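Local coordinates for Mll3558 protein (Mesorhizobium loti, PDB 3RD6) that is of unknown function but belongs to the AHA1 family, and probably shares the Bet v 1-like fold whose members often bind apolar ligands in an internal cavity, at residues A[10-15]-A[140-145]; A[105-108]-A[113-116]. All coordinates share one frame; numbering follows the deposited sequence.

Contact 1 (A[10-15]-A[140-145])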
loop_
_atom_site.group_PDB
_atom_site.type_symbol
_atom_site.label_atom_id
_atom_site.label_comp_id
_atom_site.label_asym_id
_atom_site.label_seq_id
_atom_site.Cartn_x
_atom_site.Cartn_y
_atom_site.Cartn_z
ATOM N N PHE A 10 -13.107 -1.138 2.402
ATOM C CA PHE A 10 -14.425 -0.730 1.948
ATOM C C PHE A 10 -14.408 -0.724 0.437
ATOM O O PHE A 10 -13.340 -0.640 -0.183
ATOM C CB PHE A 10 -14.816 0.646 2.517
ATOM C CG PHE A 10 -14.000 1.798 1.999
ATOM C CD1 PHE A 10 -14.210 2.304 0.728
ATOM C CD2 PHE A 10 -13.046 2.400 2.797
ATOM C CE1 PHE A 10 -13.482 3.398 0.255
ATOM C CE2 PHE A 10 -12.319 3.487 2.332
ATOM C CZ PHE A 10 -12.540 3.983 1.062
ATOM N N THR A 11 -15.588 -0.839 -0.158
ATOM C CA THR A 11 -15.694 -0.857 -1.609
ATOM C C THR A 11 -16.821 0.046 -2.092
ATOM O O THR A 11 -17.851 0.172 -1.441
ATOM C CB THR A 11 -15.900 -2.292 -2.092
ATOM O OG1 THR A 11 -15.009 -3.149 -1.362
ATOM C CG2 THR A 11 -15.570 -2.417 -3.571
ATOM N N ILE A 12 -16.606 0.687 -3.232
ATOM C CA ILE A 12 -17.582 1.599 -3.798
ATOM C C ILE A 12 -17.787 1.326 -5.285
ATOM O O ILE A 12 -16.864 1.463 -6.078
ATOM C CB ILE A 12 -17.116 3.059 -3.618
ATOM C CG1 ILE A 12 -16.854 3.331 -2.136
ATOM C CG2 ILE A 12 -18.154 4.014 -4.162
ATOM C CD1 ILE A 12 -16.175 4.654 -1.866
ATOM N N GLU A 13 -18.995 0.920 -5.657
ATOM C CA GLU A 13 -19.300 0.664 -7.058
ATOM C C GLU A 13 -20.030 1.875 -7.602
ATOM O O GLU A 13 -20.851 2.486 -6.913
ATOM C CB GLU A 13 -20.180 -0.574 -7.226
ATOM C CG GLU A 13 -19.483 -1.881 -6.916
ATOM C CD GLU A 13 -20.089 -2.606 -5.726
ATOM O OE1 GLU A 13 -20.152 -2.007 -4.625
ATOM O OE2 GLU A 13 -20.502 -3.776 -5.891
ATOM N N ARG A 14 -19.706 2.236 -8.834
ATOM C CA ARG A 14 -20.331 3.383 -9.465
ATOM C C ARG A 14 -20.121 3.276 -10.963
ATOM O O ARG A 14 -18.985 3.250 -11.437
ATOM C CB ARG A 14 -19.717 4.684 -8.946
ATOM C CG ARG A 14 -20.532 5.904 -9.315
ATOM C CD ARG A 14 -19.955 7.173 -8.726
ATOM N NE ARG A 14 -20.984 8.193 -8.525
ATOM C CZ ARG A 14 -21.794 8.645 -9.477
ATOM N NH1 ARG A 14 -21.702 8.168 -10.712
ATOM N NH2 ARG A 14 -22.697 9.575 -9.188
ATOM N N THR A 15 -21.220 3.217 -11.709
ATOM C CA THR A 15 -21.135 3.098 -13.153
ATOM C C THR A 15 -21.186 4.442 -13.848
ATOM O O THR A 15 -21.771 5.399 -13.338
ATOM C CB THR A 15 -22.259 2.220 -13.689
ATOM O OG1 THR A 15 -22.264 0.973 -12.984
ATOM C CG2 THR A 15 -22.067 1.969 -15.180
ATOM N N GLY A 140 -17.575 10.883 -2.594
ATOM C CA GLY A 140 -17.859 12.208 -3.105
ATOM C C GLY A 140 -16.999 12.537 -4.306
ATOM O O GLY A 140 -17.471 13.109 -5.292
ATOM N N LEU A 141 -15.726 12.172 -4.223
ATOM C CA LEU A 141 -14.791 12.408 -5.306
ATOM C C LEU A 141 -15.195 11.623 -6.553
ATOM O O LEU A 141 -15.009 12.082 -7.669
ATOM C CB LEU A 141 -13.370 12.027 -4.860
ATOM C CG LEU A 141 -12.735 12.999 -3.860
ATOM C CD1 LEU A 141 -11.624 12.306 -3.104
ATOM C CD2 LEU A 141 -12.210 14.234 -4.584
ATOM N N LEU A 142 -15.749 10.433 -6.354
ATOM C CA LEU A 142 -16.184 9.600 -7.470
ATOM C C LEU A 142 -17.440 10.197 -8.076
ATOM O O LEU A 142 -17.651 10.128 -9.290
ATOM C CB LEU A 142 -16.479 8.164 -7.019
ATOM C CG LEU A 142 -15.292 7.252 -6.722
ATOM C CD1 LEU A 142 -15.828 5.927 -6.213
ATOM C CD2 LEU A 142 -14.439 7.058 -7.979
ATOM N N GLU A 143 -18.277 10.776 -7.221
ATOM C CA GLU A 143 -19.503 11.420 -7.672
ATOM C C GLU A 143 -19.042 12.639 -8.485
ATOM O O GLU A 143 -19.576 12.911 -9.563
ATOM C CB GLU A 143 -20.347 11.846 -6.461
ATOM C CG GLU A 143 -21.856 11.864 -6.699
ATOM C CD GLU A 143 -22.371 13.210 -7.173
ATOM O OE1 GLU A 143 -23.594 13.337 -7.384
ATOM O OE2 GLU A 143 -21.557 14.144 -7.329
ATOM N N ALA A 144 -18.028 13.343 -7.974
ATOM C CA ALA A 144 -17.464 14.510 -8.648
ATOM C C ALA A 144 -16.879 14.108 -9.998
ATOM O O ALA A 144 -17.019 14.837 -10.975
ATOM C CB ALA A 144 -16.391 15.136 -7.788
ATOM N N LEU A 145 -16.211 12.955 -10.041
ATOM C CA LEU A 145 -15.633 12.449 -11.286
ATOM C C LEU A 145 -16.748 12.351 -12.321
ATOM O O LEU A 145 -16.578 12.751 -13.478
ATOM C CB LEU A 145 -15.017 11.064 -11.076
ATOM C CG LEU A 145 -14.610 10.284 -12.339
ATOM C CD1 LEU A 145 -13.584 11.045 -13.151
ATOM C CD2 LEU A 145 -14.055 8.940 -11.926
#
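Ile12 of strand 10-15 and Leu142 of helix 140-145 supply the apolar half of this contact. The branch methyl CG2 of Ile12 meets CD1 of Leu142 at 3.6 Å, the two side chains crossing at a slant. From Leu142, whose CB points toward the strand, CD1 reaches the isoleucine methyl. Both residues are buried.

The second half belongs to Arg14, whose aliphatic stem and guanidinium lie against Leu142 and Glu143. Its CG is anti to the backbone N (chi1 -167°), and the extended chain carries CD across to the helix, 4.0 Å from CB of Leu142. The carbonyl O of Leu142, hydrogen-bonded to the hydroxyl of Tyr16, lies over one face of the guanidinium. NH2 of Arg14 comes 3.5 Å from CG of Glu143.

Charge contributes more loosely. Arg14 NH2 and Glu143 OE1 are 4.3 Å apart, beyond a salt bridge, and the guanidinium and carboxylate planes stand 84° to each other. Replacing Arg14 with an alanine would remove the stem beyond CB, which is likely to open a gap beside Leu142 and leave Glu143 without this nearby positive charge.

The segment axes approach to 9.9 Å and run nearly parallel, 10° apart. A long C-terminal helix laid against an antiparallel sheet in this way is characteristic of the Bet v 1-like (SRPBCC) fold.

Contact 2 (A[105-108]-A[113-116]); sequences VELT and GTRL
A beta hairpin joins strands 96-110 and 113-125, and the pairing of 105-108 with 113-116 forms part of it near the turn. Thr108 and Arg115 make the hydrogen-bonded antiparallel pair: Thr108 N donates to Arg115 O at 2.9 Å, and Arg115 N returns a bond of 2.9 Å to Thr108 O with an N-H...O angle of 159°. In the adjoining non-hydrogen-bonded pair, Leu107 and Leu116, the backbone adds CA-H...O contacts, one of them from Leu116 CA to Glu106 O at 3.3 Å.

The two leucines lie side by side on one face of the sheet, where CD2 of Leu107 touches CD1 of Leu116 at 3.5 Å. On the other face Thr108 lies alongside Arg115. With chi1 at 42°, OG1 of Thr108 sits between its own backbone N and carbonyl carbon and rests against CB of Arg115 at 3.2 Å; Arg115 then bends at chi2 (66°), and its end leads away from Thr108.

Helix 20-28 packs over the leucine face, Val23 against Leu107 and Phe27 against Leu116. Along the outer edges of the pair, Leu107 bonds through its backbone to Gln83, and Leu116 to Arg14 of strand 5-16.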
loop_
_atom_site.group_PDB
_atom_site.type_symbol
_atom_site.label_atom_id
_atom_site.label_comp_id
_atom_site.label_asym_id
_atom_site.label_seq_id
_atom_site.Cartn_x
_atom_site.Cartn_y
_atom_site.Cartn_z
ATOM N N VAL A 105 -8.237 0.315 -8.131
ATOM C CA VAL A 105 -9.307 0.848 -8.968
ATOM C C VAL A 105 -9.467 -0.107 -10.149
ATOM O O VAL A 105 -8.536 -0.309 -10.932
ATOM C CB VAL A 105 -8.950 2.232 -9.517
ATOM C CG1 VAL A 105 -10.107 2.777 -10.363
ATOM C CG2 VAL A 105 -8.597 3.146 -8.382
ATOM N N GLU A 106 -10.645 -0.706 -10.264
ATOM C CA GLU A 106 -10.915 -1.623 -11.359
ATOM C C GLU A 106 -11.952 -1.007 -12.295
ATOM O O GLU A 106 -12.907 -0.361 -11.843
ATOM C CB GLU A 106 -11.433 -2.950 -10.814
ATOM C CG GLU A 106 -10.597 -3.505 -9.682
ATOM C CD GLU A 106 -10.980 -4.923 -9.329
ATOM O OE1 GLU A 106 -11.109 -5.735 -10.267
ATOM O OE2 GLU A 106 -11.134 -5.229 -8.124
ATOM N N LEU A 107 -11.744 -1.193 -13.595
ATOM C CA LEU A 107 -12.654 -0.677 -14.602
ATOM C C LEU A 107 -12.977 -1.796 -15.577
ATOM O O LEU A 107 -12.183 -2.095 -16.476
ATOM C CB LEU A 107 -12.013 0.484 -15.354
ATOM C CG LEU A 107 -11.562 1.626 -14.455
ATOM C CD1 LEU A 107 -10.866 2.679 -15.290
ATOM C CD2 LEU A 107 -12.767 2.202 -13.728
ATOM N N THR A 108 -14.136 -2.422 -15.390
ATOM C CA THR A 108 -14.570 -3.504 -16.259
ATOM C C THR A 108 -15.626 -3.012 -17.230
ATOM O O THR A 108 -16.475 -2.196 -16.875
ATOM C CB THR A 108 -15.134 -4.671 -15.444
ATOM O OG1 THR A 108 -15.950 -4.171 -14.379
ATOM C CG2 THR A 108 -13.996 -5.499 -14.849
ATOM N N GLY A 113 -21.031 1.023 -21.156
ATOM C CA GLY A 113 -20.568 1.930 -20.120
ATOM C C GLY A 113 -19.346 1.398 -19.401
ATOM O O GLY A 113 -18.672 0.500 -19.906
ATOM N N THR A 114 -19.061 1.937 -18.219
ATOM C CA THR A 114 -17.905 1.496 -17.457
ATOM C C THR A 114 -18.219 1.164 -15.993
ATOM O O THR A 114 -18.865 1.947 -15.287
ATOM C CB THR A 114 -16.808 2.560 -17.503
ATOM O OG1 THR A 114 -15.643 2.070 -16.834
ATOM C CG2 THR A 114 -17.277 3.824 -16.828
ATOM N N ARG A 115 -17.767 -0.007 -15.548
ATOM C CA ARG A 115 -17.988 -0.440 -14.171
ATOM C C ARG A 115 -16.750 -0.113 -13.346
ATOM O O ARG A 115 -15.661 -0.631 -13.613
ATOM C CB ARG A 115 -18.263 -1.944 -14.123
ATOM C CG ARG A 115 -18.696 -2.463 -12.756
ATOM C CD ARG A 115 -20.040 -1.901 -12.349
ATOM N NE ARG A 115 -20.422 -2.314 -11.002
ATOM C CZ ARG A 115 -20.507 -3.577 -10.591
ATOM N NH1 ARG A 115 -20.233 -4.574 -11.421
ATOM N NH2 ARG A 115 -20.866 -3.843 -9.342
ATOM N N LEU A 116 -16.916 0.749 -12.345
ATOM C CA LEU A 116 -15.788 1.141 -11.509
ATOM C C LEU A 116 -15.936 0.708 -10.076
ATOM O O LEU A 116 -16.781 1.212 -9.347
ATOM C CB LEU A 116 -15.579 2.659 -11.552
ATOM C CG LEU A 116 -14.504 3.263 -10.638
ATOM C CD1 LEU A 116 -13.907 4.486 -11.292
ATOM C CD2 LEU A 116 -15.100 3.628 -9.295
#

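In the fold
One antiparallel sheet underlies both contacts, since strands 5-16 and 113-125 are neighbours in it, yet the two contacts illustrate two ways of building a fold. Contact 2 joins strands close in sequence through backbone hydrogen bonds, whereas contact 1 brings together segments 125 residues apart mainly through side chains, Arg14 also lying against helix backbone, and encloses contact 2 in its loop. Each divides between core and surface: Ile12 with Leu142, and Leu107 with Leu116, are buried, while Glu143 and Thr108 are exposed and Arg14 and Arg115 partly so. Their centres lie about 11 Å apart, bridged by a probable hydrogen bond from Arg14 N to Leu116 O and a long, weak ion pair between Glu13 and Arg115.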